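Long-range contacts in 2-hydroxyhepta-2,4-diene-1,7-dioate isomerase (PDB 3RR6), which is of unknown function but may act as a metal-binding isomerase or as a hydrolase of acetylpyruvate: residues K66-G71 with P89-K94; G119-I125 with D227-T233; A78-G82 with S204-H208. All blocks are in the same frame, centred on the assembly; numbering follows the deposited sequence.

Interaction 1 (K66-G71 with P89-K94)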
ATOM      1  N   LYS A  66      11.545  -1.146  -4.048  1.00 13.94           N
ATOM      2  CA  LYS A  66      11.555  -0.651  -2.684  1.00 13.21           C
ATOM      3  C   LYS A  66      10.175  -0.134  -2.332  1.00 12.21           C
ATOM      4  O   LYS A  66       9.376   0.165  -3.230  1.00 12.46           O
ATOM      5  CB  LYS A  66      12.607   0.445  -2.484  1.00 13.77           C
ATOM      6  CG  LYS A  66      12.435   1.687  -3.357  1.00 13.44           C
ATOM      7  CD  LYS A  66      13.556   2.694  -3.093  1.00 14.10           C
ATOM      8  CE  LYS A  66      13.639   3.826  -4.113  1.00 14.38           C
ATOM      9  NZ  LYS A  66      13.907   3.376  -5.511  1.00 15.00           N
ATOM     10  N   VAL A  67       9.913  -0.071  -1.031  1.00 11.93           N
ATOM     11  CA  VAL A  67       8.710   0.531  -0.473  1.00 11.57           C
ATOM     12  C   VAL A  67       9.176   1.705   0.384  1.00 11.50           C
ATOM     13  O   VAL A  67       9.961   1.532   1.321  1.00 11.82           O
ATOM     14  CB  VAL A  67       7.899  -0.454   0.405  1.00 11.80           C
ATOM     15  CG1 VAL A  67       6.691   0.238   1.020  1.00 13.25           C
ATOM     16  CG2 VAL A  67       7.493  -1.693  -0.405  1.00 13.02           C
ATOM     17  N   VAL A  68       8.725   2.904   0.040  1.00 10.87           N
ATOM     18  CA  VAL A  68       8.993   4.086   0.843  1.00 11.87           C
ATOM     19  C   VAL A  68       7.687   4.399   1.554  1.00 12.77           C
ATOM     20  O   VAL A  68       6.609   4.149   1.016  1.00 14.02           O
ATOM     21  CB  VAL A  68       9.457   5.269  -0.043  1.00 11.33           C
ATOM     22  CG1 VAL A  68       9.831   6.483   0.811  1.00 13.17           C
ATOM     23  CG2 VAL A  68      10.636   4.848  -0.918  1.00 13.66           C
ATOM     24  N   ALA A  69       7.773   4.883   2.785  1.00 13.22           N
ATOM     25  CA  ALA A  69       6.578   5.150   3.575  1.00 12.93           C
ATOM     26  C   ALA A  69       6.693   6.463   4.328  1.00 13.58           C
ATOM     27  O   ALA A  69       7.780   6.864   4.749  1.00 13.67           O
ATOM     28  CB  ALA A  69       6.308   4.008   4.551  1.00 13.94           C
ATOM     29  N   MET A  70       5.553   7.138   4.444  1.00 14.22           N
ATOM     30  CA  MET A  70       5.429   8.354   5.243  1.00 14.81           C
ATOM     31  C   MET A  70       5.085   8.024   6.689  1.00 16.47           C
ATOM     32  O   MET A  70       4.298   7.120   6.951  1.00 17.10           O
ATOM     33  CB  MET A  70       4.288   9.206   4.689  1.00 14.63           C
ATOM     34  CG  MET A  70       4.541   9.806   3.316  1.00 15.36           C
ATOM     35  SD  MET A  70       5.620  11.239   3.354  1.00 16.71           S
ATOM     36  CE  MET A  70       4.523  12.399   4.207  1.00 16.71           C
ATOM     37  N   GLY A  71       5.625   8.791   7.625  1.00 17.29           N
ATOM     38  CA  GLY A  71       5.102   8.747   8.998  1.00 18.66           C
ATOM     39  C   GLY A  71       3.765   9.473   9.049  1.00 19.36           C
ATOM     40  O   GLY A  71       3.575  10.435   8.336  1.00 21.17           O
ATOM     41  N   PRO A  89       7.885  16.169   5.781  1.00 15.90           N
ATOM     42  CA  PRO A  89       7.706  14.711   5.762  1.00 14.91           C
ATOM     43  C   PRO A  89       8.825  13.939   6.465  1.00 14.29           C
ATOM     44  O   PRO A  89       9.995  14.348   6.408  1.00 14.43           O
ATOM     45  CB  PRO A  89       7.724  14.384   4.267  1.00 14.90           C
ATOM     46  CG  PRO A  89       7.249  15.628   3.621  1.00 14.93           C
ATOM     47  CD  PRO A  89       7.848  16.727   4.420  1.00 16.00           C
ATOM     48  N   VAL A  90       8.452  12.835   7.115  1.00 13.66           N
ATOM     49  CA  VAL A  90       9.403  11.895   7.680  1.00 13.73           C
ATOM     50  C   VAL A  90       9.229  10.588   6.918  1.00 13.48           C
ATOM     51  O   VAL A  90       8.148   9.995   6.964  1.00 14.72           O
ATOM     52  CB  VAL A  90       9.127  11.649   9.178  1.00 13.73           C
ATOM     53  CG1 VAL A  90      10.030  10.553   9.713  1.00 14.91           C
ATOM     54  CG2 VAL A  90       9.330  12.928   9.973  1.00 15.16           C
ATOM     55  N   ILE A  91      10.252  10.167   6.185  1.00 13.13           N
ATOM     56  CA  ILE A  91      10.122   8.950   5.367  1.00 12.64           C
ATOM     57  C   ILE A  91      10.994   7.827   5.900  1.00 13.15           C
ATOM     58  O   ILE A  91      11.959   8.058   6.615  1.00 12.82           O
ATOM     59  CB  ILE A  91      10.446   9.208   3.874  1.00 12.62           C
ATOM     60  CG1 ILE A  91      11.906   9.642   3.684  1.00 12.55           C
ATOM     61  CG2 ILE A  91       9.482  10.259   3.318  1.00 13.50           C
ATOM     62  CD1 ILE A  91      12.366   9.693   2.225  1.00 14.11           C
ATOM     63  N   PHE A  92      10.624   6.607   5.539  1.00 13.13           N
ATOM     64  CA  PHE A  92      11.451   5.436   5.845  1.00 13.69           C
ATOM     65  C   PHE A  92      11.219   4.400   4.774  1.00 12.96           C
ATOM     66  O   PHE A  92      10.349   4.579   3.911  1.00 13.16           O
ATOM     67  CB  PHE A  92      11.134   4.880   7.230  1.00 14.88           C
ATOM     68  CG  PHE A  92       9.681   4.802   7.517  1.00 17.35           C
ATOM     69  CD1 PHE A  92       9.016   5.905   8.052  1.00 21.60           C
ATOM     70  CD2 PHE A  92       8.962   3.656   7.232  1.00 22.94           C
ATOM     71  CE1 PHE A  92       7.670   5.861   8.305  1.00 24.47           C
ATOM     72  CE2 PHE A  92       7.593   3.609   7.490  1.00 23.38           C
ATOM     73  CZ  PHE A  92       6.956   4.716   8.019  1.00 23.18           C
ATOM     74  N   ILE A  93      12.045   3.361   4.780  1.00 12.13           N
ATOM     75  CA  ILE A  93      11.964   2.315   3.772  1.00 11.88           C
ATOM     76  C   ILE A  93      11.624   0.979   4.402  1.00 11.82           C
ATOM     77  O   ILE A  93      12.154   0.624   5.459  1.00 13.67           O
ATOM     78  CB  ILE A  93      13.269   2.192   2.973  1.00 11.86           C
ATOM     79  CG1 ILE A  93      13.413   3.392   2.043  1.00 13.95           C
ATOM     80  CG2 ILE A  93      13.307   0.894   2.158  1.00 13.68           C
ATOM     81  CD1 ILE A  93      14.809   3.574   1.489  1.00 15.38           C
ATOM     82  N   LYS A  94      10.723   0.267   3.746  1.00 10.98           N
ATOM     83  CA  LYS A  94      10.450  -1.129   4.045  1.00 11.61           C
ATOM     84  C   LYS A  94      11.059  -1.948   2.914  1.00 11.98           C
ATOM     85  O   LYS A  94      10.922  -1.591   1.750  1.00 11.73           O
ATOM     86  CB  LYS A  94       8.950  -1.370   4.165  1.00 11.92           C
ATOM     87  CG  LYS A  94       8.322  -0.663   5.377  1.00 12.60           C
ATOM     88  CD  LYS A  94       6.788  -0.622   5.324  1.00 12.96           C
ATOM     89  CE  LYS A  94       6.114  -1.928   5.670  1.00 12.79           C
ATOM     90  NZ  LYS A  94       5.978  -2.178   7.159  1.00 12.42           N
TER
HETATM   91  O   HOH W   1       5.575  12.515   7.761  1.00 16.23           O
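Phe92 sets its CG between its own backbone N and carbonyl carbon (chi1 44°), a torsion that folds the ring back over Ala69 on the partner strand. Phe92 CE2 comes to 3.2 Å from Ala69 CB, a tight apolar contact, while Ala69 O sits 3.6 Å above the ring plane, displaced toward the rim. Met70, bent at both chi2 and chi3, lays its thioether on the other face of the sheet, bringing CE to 3.8 Å from Pro89 CB and SD against Ile91 CG2. Between these two faces runs an antiparallel ladder, whose alternation sorts the residues. Val67, Ala69, Phe92 and Lys94 share one face; Val68, Met70, Ile91 and Ile93 share the other, and from it Val68, Met70 and Ile91 reach helix 210-220. In this fumarylacetoacetate hydrolase-type fold a long loop joins the two strands, and strand 67-70 is flanked in its sheet by 91-94 and by the parallel strand 228-230. Ala69 and Phe92 form a hydrogen-bonded pair, with Ala69 N to Phe92 O at 2.8 Å and Phe92 N to Ala69 O at 3.0 Å. The bond from Lys94 N to Val67 O is sound, whereas the return bond from Val67 N is weak. Beyond the strand, Gly71 N reaches Val90 O at 2.9 Å, and one water donates a hydrogen bond to Gly71 O and accepts one from Val90 N. Lys94 NZ leads away to a salt bridge with Asp149.

Interaction 2 (G119-I125 with D227-T233). With EDO (1,2-ethanediol), chain O.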
ATOM      1  N   GLY A 119      -3.268   1.146   8.331  1.00 11.42           N
ATOM      2  CA  GLY A 119      -3.858   1.108   6.991  1.00 11.33           C
ATOM      3  C   GLY A 119      -3.476   2.339   6.201  1.00 10.96           C
ATOM      4  O   GLY A 119      -3.527   3.442   6.732  1.00 11.65           O
ATOM      5  N   GLU A 120      -3.093   2.157   4.932  1.00 10.80           N
ATOM      6  CA  GLU A 120      -2.583   3.268   4.108  1.00 11.15           C
ATOM      7  C   GLU A 120      -2.976   3.161   2.640  1.00 11.22           C
ATOM      8  O   GLU A 120      -3.088   2.074   2.087  1.00 11.11           O
ATOM      9  CB  GLU A 120      -1.050   3.356   4.194  1.00 11.58           C
ATOM     10  CG  GLU A 120      -0.518   3.152   5.609  1.00 12.87           C
ATOM     11  CD  GLU A 120       0.766   3.850   5.944  1.00 14.85           C
ATOM     12  OE1 GLU A 120       1.393   4.472   5.068  1.00 13.33           O
ATOM     13  OE2 GLU A 120       1.121   3.823   7.143  1.00 14.39           O
ATOM     14  N   LEU A 121      -3.172   4.315   2.015  1.00 10.80           N
ATOM     15  CA  LEU A 121      -3.205   4.416   0.555  1.00 11.06           C
ATOM     16  C   LEU A 121      -1.786   4.266   0.018  1.00 11.34           C
ATOM     17  O   LEU A 121      -0.862   4.926   0.507  1.00 11.80           O
ATOM     18  CB  LEU A 121      -3.775   5.770   0.124  1.00 11.36           C
ATOM     19  CG  LEU A 121      -3.765   6.043  -1.382  1.00 11.22           C
ATOM     20  CD1 LEU A 121      -4.811   5.188  -2.084  1.00 12.79           C
ATOM     21  CD2 LEU A 121      -4.006   7.534  -1.672  1.00 12.93           C
ATOM     22  N   ALA A 122      -1.619   3.403  -0.985  1.00 10.76           N
ATOM     23  CA  ALA A 122      -0.320   3.144  -1.600  1.00 10.83           C
ATOM     24  C   ALA A 122      -0.247   3.695  -3.015  1.00 10.91           C
ATOM     25  O   ALA A 122      -1.085   3.377  -3.849  1.00 11.98           O
ATOM     26  CB  ALA A 122      -0.040   1.626  -1.622  1.00 10.92           C
ATOM     27  N   ILE A 123       0.767   4.512  -3.275  1.00 10.14           N
ATOM     28  CA  ILE A 123       1.087   4.996  -4.620  1.00 10.40           C
ATOM     29  C   ILE A 123       1.993   3.969  -5.292  1.00 10.48           C
ATOM     30  O   ILE A 123       2.962   3.507  -4.688  1.00 10.72           O
ATOM     31  CB  ILE A 123       1.887   6.306  -4.532  1.00 10.22           C
ATOM     32  CG1 ILE A 123       1.106   7.408  -3.820  1.00 11.37           C
ATOM     33  CG2 ILE A 123       2.327   6.795  -5.927  1.00 12.36           C
ATOM     34  CD1 ILE A 123       2.012   8.542  -3.349  1.00 13.20           C
ATOM     35  N   VAL A 124       1.697   3.614  -6.538  1.00  9.99           N
ATOM     36  CA  VAL A 124       2.586   2.768  -7.326  1.00 10.48           C
ATOM     37  C   VAL A 124       3.156   3.593  -8.478  1.00 10.37           C
ATOM     38  O   VAL A 124       2.407   4.117  -9.316  1.00 11.31           O
ATOM     39  CB  VAL A 124       1.899   1.497  -7.860  1.00 10.17           C
ATOM     40  CG1 VAL A 124       2.928   0.613  -8.592  1.00 11.59           C
ATOM     41  CG2 VAL A 124       1.204   0.719  -6.712  1.00 12.62           C
ATOM     42  N   ILE A 125       4.483   3.704  -8.515  1.00 10.54           N
ATOM     43  CA  ILE A 125       5.201   4.476  -9.541  1.00 10.79           C
ATOM     44  C   ILE A 125       5.214   3.720 -10.869  1.00 11.64           C
ATOM     45  O   ILE A 125       5.337   2.492 -10.899  1.00 11.82           O
ATOM     46  CB  ILE A 125       6.647   4.773  -9.056  1.00 11.32           C
ATOM     47  CG1 ILE A 125       6.608   5.620  -7.775  1.00 11.45           C
ATOM     48  CG2 ILE A 125       7.515   5.401 -10.149  1.00 11.53           C
ATOM     49  CD1 ILE A 125       6.046   7.024  -7.929  1.00 12.91           C
ATOM     50  N   ASP A 227       7.929   0.789  -7.903  1.00 11.54           N
ATOM     51  CA  ASP A 227       8.146   1.239  -6.531  1.00 11.40           C
ATOM     52  C   ASP A 227       6.824   1.674  -5.889  1.00 10.80           C
ATOM     53  O   ASP A 227       5.930   2.199  -6.552  1.00 10.88           O
ATOM     54  CB  ASP A 227       9.157   2.385  -6.466  1.00 11.62           C
ATOM     55  CG  ASP A 227      10.594   1.921  -6.622  1.00 12.95           C
ATOM     56  OD1 ASP A 227      10.846   0.689  -6.652  1.00 13.99           O
ATOM     57  OD2 ASP A 227      11.475   2.805  -6.715  1.00 14.19           O
ATOM     58  N   VAL A 228       6.735   1.461  -4.589  1.00 10.26           N
ATOM     59  CA  VAL A 228       5.537   1.765  -3.818  1.00 10.61           C
ATOM     60  C   VAL A 228       5.859   2.849  -2.803  1.00 10.84           C
ATOM     61  O   VAL A 228       6.896   2.784  -2.144  1.00 10.95           O
ATOM     62  CB  VAL A 228       5.034   0.511  -3.106  1.00 10.69           C
ATOM     63  CG1 VAL A 228       3.897   0.837  -2.137  1.00 12.55           C
ATOM     64  CG2 VAL A 228       4.571  -0.532  -4.125  1.00 12.16           C
ATOM     65  N   ILE A 229       4.980   3.844  -2.690  1.00 10.65           N
ATOM     66  CA  ILE A 229       5.062   4.836  -1.618  1.00 11.21           C
ATOM     67  C   ILE A 229       3.782   4.774  -0.785  1.00 11.28           C
ATOM     68  O   ILE A 229       2.685   5.043  -1.284  1.00 11.35           O
ATOM     69  CB  ILE A 229       5.257   6.279  -2.119  1.00 11.46           C
ATOM     70  CG1 ILE A 229       6.455   6.377  -3.061  1.00 12.37           C
ATOM     71  CG2 ILE A 229       5.435   7.209  -0.901  1.00 13.17           C
ATOM     72  CD1 ILE A 229       6.554   7.736  -3.791  1.00 13.55           C
ATOM     73  N   LEU A 230       3.915   4.399   0.483  1.00 11.19           N
ATOM     74  CA  LEU A 230       2.784   4.392   1.413  1.00 11.21           C
ATOM     75  C   LEU A 230       2.606   5.801   1.957  1.00 11.41           C
ATOM     76  O   LEU A 230       3.569   6.424   2.395  1.00 12.05           O
ATOM     77  CB  LEU A 230       3.021   3.403   2.549  1.00 11.20           C
ATOM     78  CG  LEU A 230       3.286   1.952   2.152  1.00 11.99           C
ATOM     79  CD1 LEU A 230       3.422   1.093   3.395  1.00 12.57           C
ATOM     80  CD2 LEU A 230       2.167   1.420   1.258  1.00 12.86           C
ATOM     81  N   THR A 231       1.378   6.301   1.938  1.00 11.14           N
ATOM     82  CA  THR A 231       1.142   7.734   2.154  1.00 11.14           C
ATOM     83  C   THR A 231       0.835   8.160   3.595  1.00 11.62           C
ATOM     84  O   THR A 231       0.569   9.331   3.836  1.00 12.78           O
ATOM     85  CB  THR A 231       0.024   8.238   1.236  1.00 11.46           C
ATOM     86  OG1 THR A 231      -1.185   7.514   1.505  1.00 12.37           O
ATOM     87  CG2 THR A 231       0.428   8.078  -0.243  1.00 12.87           C
ATOM     88  N   GLY A 232       0.910   7.227   4.536  1.00 11.12           N
ATOM     89  CA  GLY A 232       0.680   7.511   5.957  1.00 11.45           C
ATOM     90  C   GLY A 232      -0.603   6.863   6.458  1.00 11.15           C
ATOM     91  O   GLY A 232      -1.301   6.179   5.715  1.00 11.98           O
ATOM     92  N   THR A 233      -0.896   7.051   7.744  1.00 11.43           N
ATOM     93  CA  THR A 233      -2.038   6.366   8.365  1.00 11.42           C
ATOM     94  C   THR A 233      -2.724   7.312   9.337  1.00 11.97           C
ATOM     95  O   THR A 233      -2.058   8.102   9.993  1.00 12.38           O
ATOM     96  CB  THR A 233      -1.585   5.050   9.057  1.00 11.68           C
ATOM     97  OG1 THR A 233      -2.710   4.181   9.240  1.00 12.29           O
ATOM     98  CG2 THR A 233      -0.928   5.309  10.403  1.00 12.39           C
TER
HETATM   99  C1  EDO O 275      -2.310  10.333  11.780  1.00 29.06           C
HETATM  100  O1  EDO O 275      -1.345  10.617  10.757  1.00 23.49           O
HETATM  101  C2  EDO O 275      -1.892  10.977  13.085  1.00 28.65           C
HETATM  102  O2  EDO O 275      -0.779  10.278  13.652  1.00 33.35           O
HETATM  103  O   HOH W   2      -2.773   6.824   3.555  1.00 11.28           O
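Ala122 and Leu230 pack at the apolar centre, where Ala122 CB lies 3.6 Å from Leu230 CD2 and also touches Val228 CG1. On the opposite face of the strands Ile123 crosses Thr231 at about a right angle, its CD1 touching the methyl CG2 at 3.5 Å. Ile123 places CG1 beside its backbone N (chi1 -60°), which turns CG1 and, with chi2 extended, CD1 toward the Thr231 methyl; farther along this face CD1 of Ile125 approaches CD1 of Ile229. Ile123 and Ile229 are also the hydrogen-bonded pair of the antiparallel ladder, bonded in both directions, while Ala122-Leu230 and Val124-Val228 are non-hydrogen-bonded pairs. Strand 119-125 belongs to the curled beta framework of the fumarylacetoacetate hydrolase-type domain and has strand 141-152 as another neighbour; helix 210-220 packs on Ile123, Ile229 and Thr231. Beyond Leu230 the ladder gives way to a polar turn, where side chains join the backbone in the bonding. Leu121 O accepts twice from Thr231: from N at 3.0 Å, nearly along the C=O axis, and from OG1 at 2.8 Å, well off that axis. One water donates to Thr231 OG1 and Gly232 O and accepts from Leu121 N, tying three polar groups together. The Glu120 carboxylate lies across the turn, its OE1 receiving Gly232 N at 2.8 Å from above the carboxylate plane. At the outer edge Thr233 OG1 donates to Gly119 O at 2.7 Å, and Gln199 engages both Thr233 OG1 and Gly119 N.

Interaction 3 (A78-G82 with S204-H208). With EDO (1,2-ethanediol), chain M.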
ATOM      1  N   ALA A  78     -11.150  18.143   9.164  1.00 33.27           N
ATOM      2  CA  ALA A  78     -11.090  19.042   8.010  1.00 34.67           C
ATOM      3  C   ALA A  78     -10.759  20.494   8.387  1.00 36.49           C
ATOM      4  O   ALA A  78     -10.186  21.227   7.582  1.00 36.80           O
ATOM      5  CB  ALA A  78     -12.403  18.982   7.225  1.00 34.88           C
ATOM      6  N   ALA A  79     -11.118  20.897   9.607  1.00 38.30           N
ATOM      7  CA  ALA A  79     -10.818  22.239  10.121  1.00 39.93           C
ATOM      8  C   ALA A  79      -9.345  22.433  10.509  1.00 40.76           C
ATOM      9  O   ALA A  79      -8.896  23.570  10.679  1.00 41.65           O
ATOM     10  CB  ALA A  79     -11.721  22.555  11.319  1.00 40.59           C
ATOM     11  N   GLU A  80      -8.606  21.336  10.660  1.00 41.14           N
ATOM     12  CA  GLU A  80      -7.167  21.389  10.951  1.00 41.55           C
ATOM     13  C   GLU A  80      -6.334  21.650   9.683  1.00 41.47           C
ATOM     14  O   GLU A  80      -5.143  21.963   9.773  1.00 41.77           O
ATOM     15  CB  GLU A  80      -6.705  20.074  11.603  1.00 41.50           C
ATOM     16  CG  GLU A  80      -5.391  20.178  12.389  1.00 42.54           C
ATOM     17  CD  GLU A  80      -4.461  18.990  12.180  1.00 43.31           C
ATOM     18  OE1 GLU A  80      -4.739  17.896  12.727  1.00 43.77           O
ATOM     19  OE2 GLU A  80      -3.434  19.157  11.480  1.00 43.93           O
ATOM     20  N   MET A  81      -6.961  21.519   8.512  1.00 41.32           N
ATOM     21  CA  MET A  81      -6.263  21.639   7.226  1.00 40.82           C
ATOM     22  C   MET A  81      -5.912  23.076   6.848  1.00 42.03           C
ATOM     23  O   MET A  81      -5.036  23.301   6.014  1.00 42.08           O
ATOM     24  CB  MET A  81      -7.108  21.031   6.095  1.00 40.13           C
ATOM     25  CG  MET A  81      -7.282  19.514   6.163  1.00 37.68           C
ATOM     26  SD  MET A  81      -5.753  18.611   5.903  1.00 32.97           S
ATOM     27  CE  MET A  81      -5.450  18.884   4.155  1.00 32.30           C
ATOM     28  N   GLY A  82      -6.608  24.046   7.435  1.00 43.15           N
ATOM     29  CA  GLY A  82      -6.394  25.447   7.093  1.00 44.14           C
ATOM     30  C   GLY A  82      -5.140  26.066   7.692  1.00 44.55           C
ATOM     31  O   GLY A  82      -4.585  27.017   7.131  1.00 45.23           O
ATOM     32  N   SER A 204      -8.576  13.182   1.846  1.00 14.45           N
ATOM     33  CA  SER A 204      -8.619  14.643   1.839  1.00 15.18           C
ATOM     34  C   SER A 204      -7.998  15.268   3.086  1.00 15.35           C
ATOM     35  O   SER A 204      -7.747  16.485   3.107  1.00 16.62           O
ATOM     36  CB  SER A 204     -10.060  15.135   1.658  1.00 15.81           C
ATOM     37  OG  SER A 204     -10.955  14.453   2.520  1.00 17.53           O
ATOM     38  N   LEU A 205      -7.744  14.449   4.115  1.00 14.84           N
ATOM     39  CA  LEU A 205      -7.027  14.898   5.303  1.00 14.86           C
ATOM     40  C   LEU A 205      -5.513  14.616   5.263  1.00 14.28           C
ATOM     41  O   LEU A 205      -4.825  14.819   6.259  1.00 14.30           O
ATOM     42  CB  LEU A 205      -7.678  14.297   6.568  1.00 14.97           C
ATOM     43  CG  LEU A 205      -9.151  14.700   6.747  1.00 16.71           C
ATOM     44  CD1 LEU A 205      -9.718  14.102   8.027  1.00 16.29           C
ATOM     45  CD2 LEU A 205      -9.317  16.216   6.744  1.00 18.24           C
ATOM     46  N   LEU A 206      -4.972  14.168   4.125  1.00 14.05           N
ATOM     47  CA  LEU A 206      -3.505  14.043   4.007  1.00 13.70           C
ATOM     48  C   LEU A 206      -2.848  15.415   4.168  1.00 14.29           C
ATOM     49  O   LEU A 206      -3.246  16.391   3.500  1.00 15.34           O
ATOM     50  CB  LEU A 206      -3.113  13.436   2.659  1.00 13.50           C
ATOM     51  CG  LEU A 206      -3.393  11.953   2.446  1.00 13.06           C
ATOM     52  CD1 LEU A 206      -3.124  11.567   0.993  1.00 14.24           C
ATOM     53  CD2 LEU A 206      -2.548  11.092   3.363  1.00 13.84           C
ATOM     54  N   LEU A 207      -1.862  15.506   5.059  1.00 14.14           N
ATOM     55  CA  LEU A 207      -1.175  16.782   5.306  1.00 14.59           C
ATOM     56  C   LEU A 207      -0.304  17.159   4.104  1.00 14.94           C
ATOM     57  O   LEU A 207      -0.333  18.302   3.623  1.00 16.65           O
ATOM     58  CB  LEU A 207      -0.334  16.703   6.584  1.00 14.90           C
ATOM     59  CG  LEU A 207      -1.165  16.557   7.869  1.00 16.08           C
ATOM     60  CD1 LEU A 207      -0.271  16.217   9.049  1.00 17.53           C
ATOM     61  CD2 LEU A 207      -1.974  17.811   8.144  1.00 17.99           C
ATOM     62  N   HIS A 208       0.472  16.184   3.646  1.00 13.92           N
ATOM     63  CA  HIS A 208       1.177  16.241   2.371  1.00 13.81           C
ATOM     64  C   HIS A 208       0.419  15.329   1.421  1.00 13.48           C
ATOM     65  O   HIS A 208       0.331  14.115   1.646  1.00 12.88           O
ATOM     66  CB  HIS A 208       2.623  15.785   2.538  1.00 13.80           C
ATOM     67  CG  HIS A 208       3.371  16.554   3.573  1.00 15.77           C
ATOM     68  ND1 HIS A 208       3.924  17.789   3.323  1.00 20.23           N
ATOM     69  CD2 HIS A 208       3.622  16.280   4.874  1.00 18.52           C
ATOM     70  CE1 HIS A 208       4.502  18.233   4.424  1.00 20.16           C
ATOM     71  NE2 HIS A 208       4.335  17.339   5.378  1.00 19.14           N
TER
HETATM   72  C1  EDO M 273      -2.616  21.464   6.072  1.00 37.67           C
HETATM   73  O1  EDO M 273      -2.056  21.797   7.348  1.00 39.02           O
HETATM   74  C2  EDO M 273      -1.693  20.474   5.374  1.00 37.22           C
HETATM   75  O2  EDO M 273      -1.748  20.618   3.952  1.00 36.98           O
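Glu80 brings the flat group of this contact, a carboxylate whose OE2 lies 3.9 Å from Leu207 CD2; the methyl carbon approaches at a slant to the carboxylate plane, and the two side chains cross at about a right angle. Its other oxygen, OE1, bonds to the backbone N of Ala76. The setting is loop against loop on the surface of the fumarylacetoacetate hydrolase-type domain: 78-82, in the connection from strand 67-70 to strand 91-94, has helical backbone angles but lacks a helix's regular bonds, and the loop 204-208 leads from a 3-10 turn toward helix 210-220. No hydrogen bond joins the two segments directly. Met81 makes much of the contact. It bends at each side-chain torsion, all close to -70°, and thereby sets CE against two backbone carbonyl oxygens, 3.5 Å from Ser204 O and 3.4 Å from Leu206 O. Behind this methyl, Met81 CG meets Leu205 CD2 at 3.9 Å. Leu205 CD2 also lies 3.6 Å from Ala78 CA. A 1,2-ethanediol, probably from the crystallisation liquor, lies beside Met81 and Leu207; its O2 donates to Leu207 O at 2.7 Å.

In the fold
Burial and chemistry change together across the three contacts. Interaction 2 is the core contact, close to the centre of the chain; interaction 1 is partly buried, and interaction 3 lies on the surface. Interactions 1 and 2 belong to the same sheet, for strands 67-70 and 228-230 are neighbours in it: Val68 O probably accepts from Leu230 N, and Lys66 NZ makes a salt bridge with Asp227 OD2. Both rest on backbone ladders, whereas interaction 3 relies on side-chain packing between loops. It is still connected to the others, since His208 packs on Pro89 and Met70 of interaction 1, and Leu206 CD2 touches Thr231 O of interaction 2.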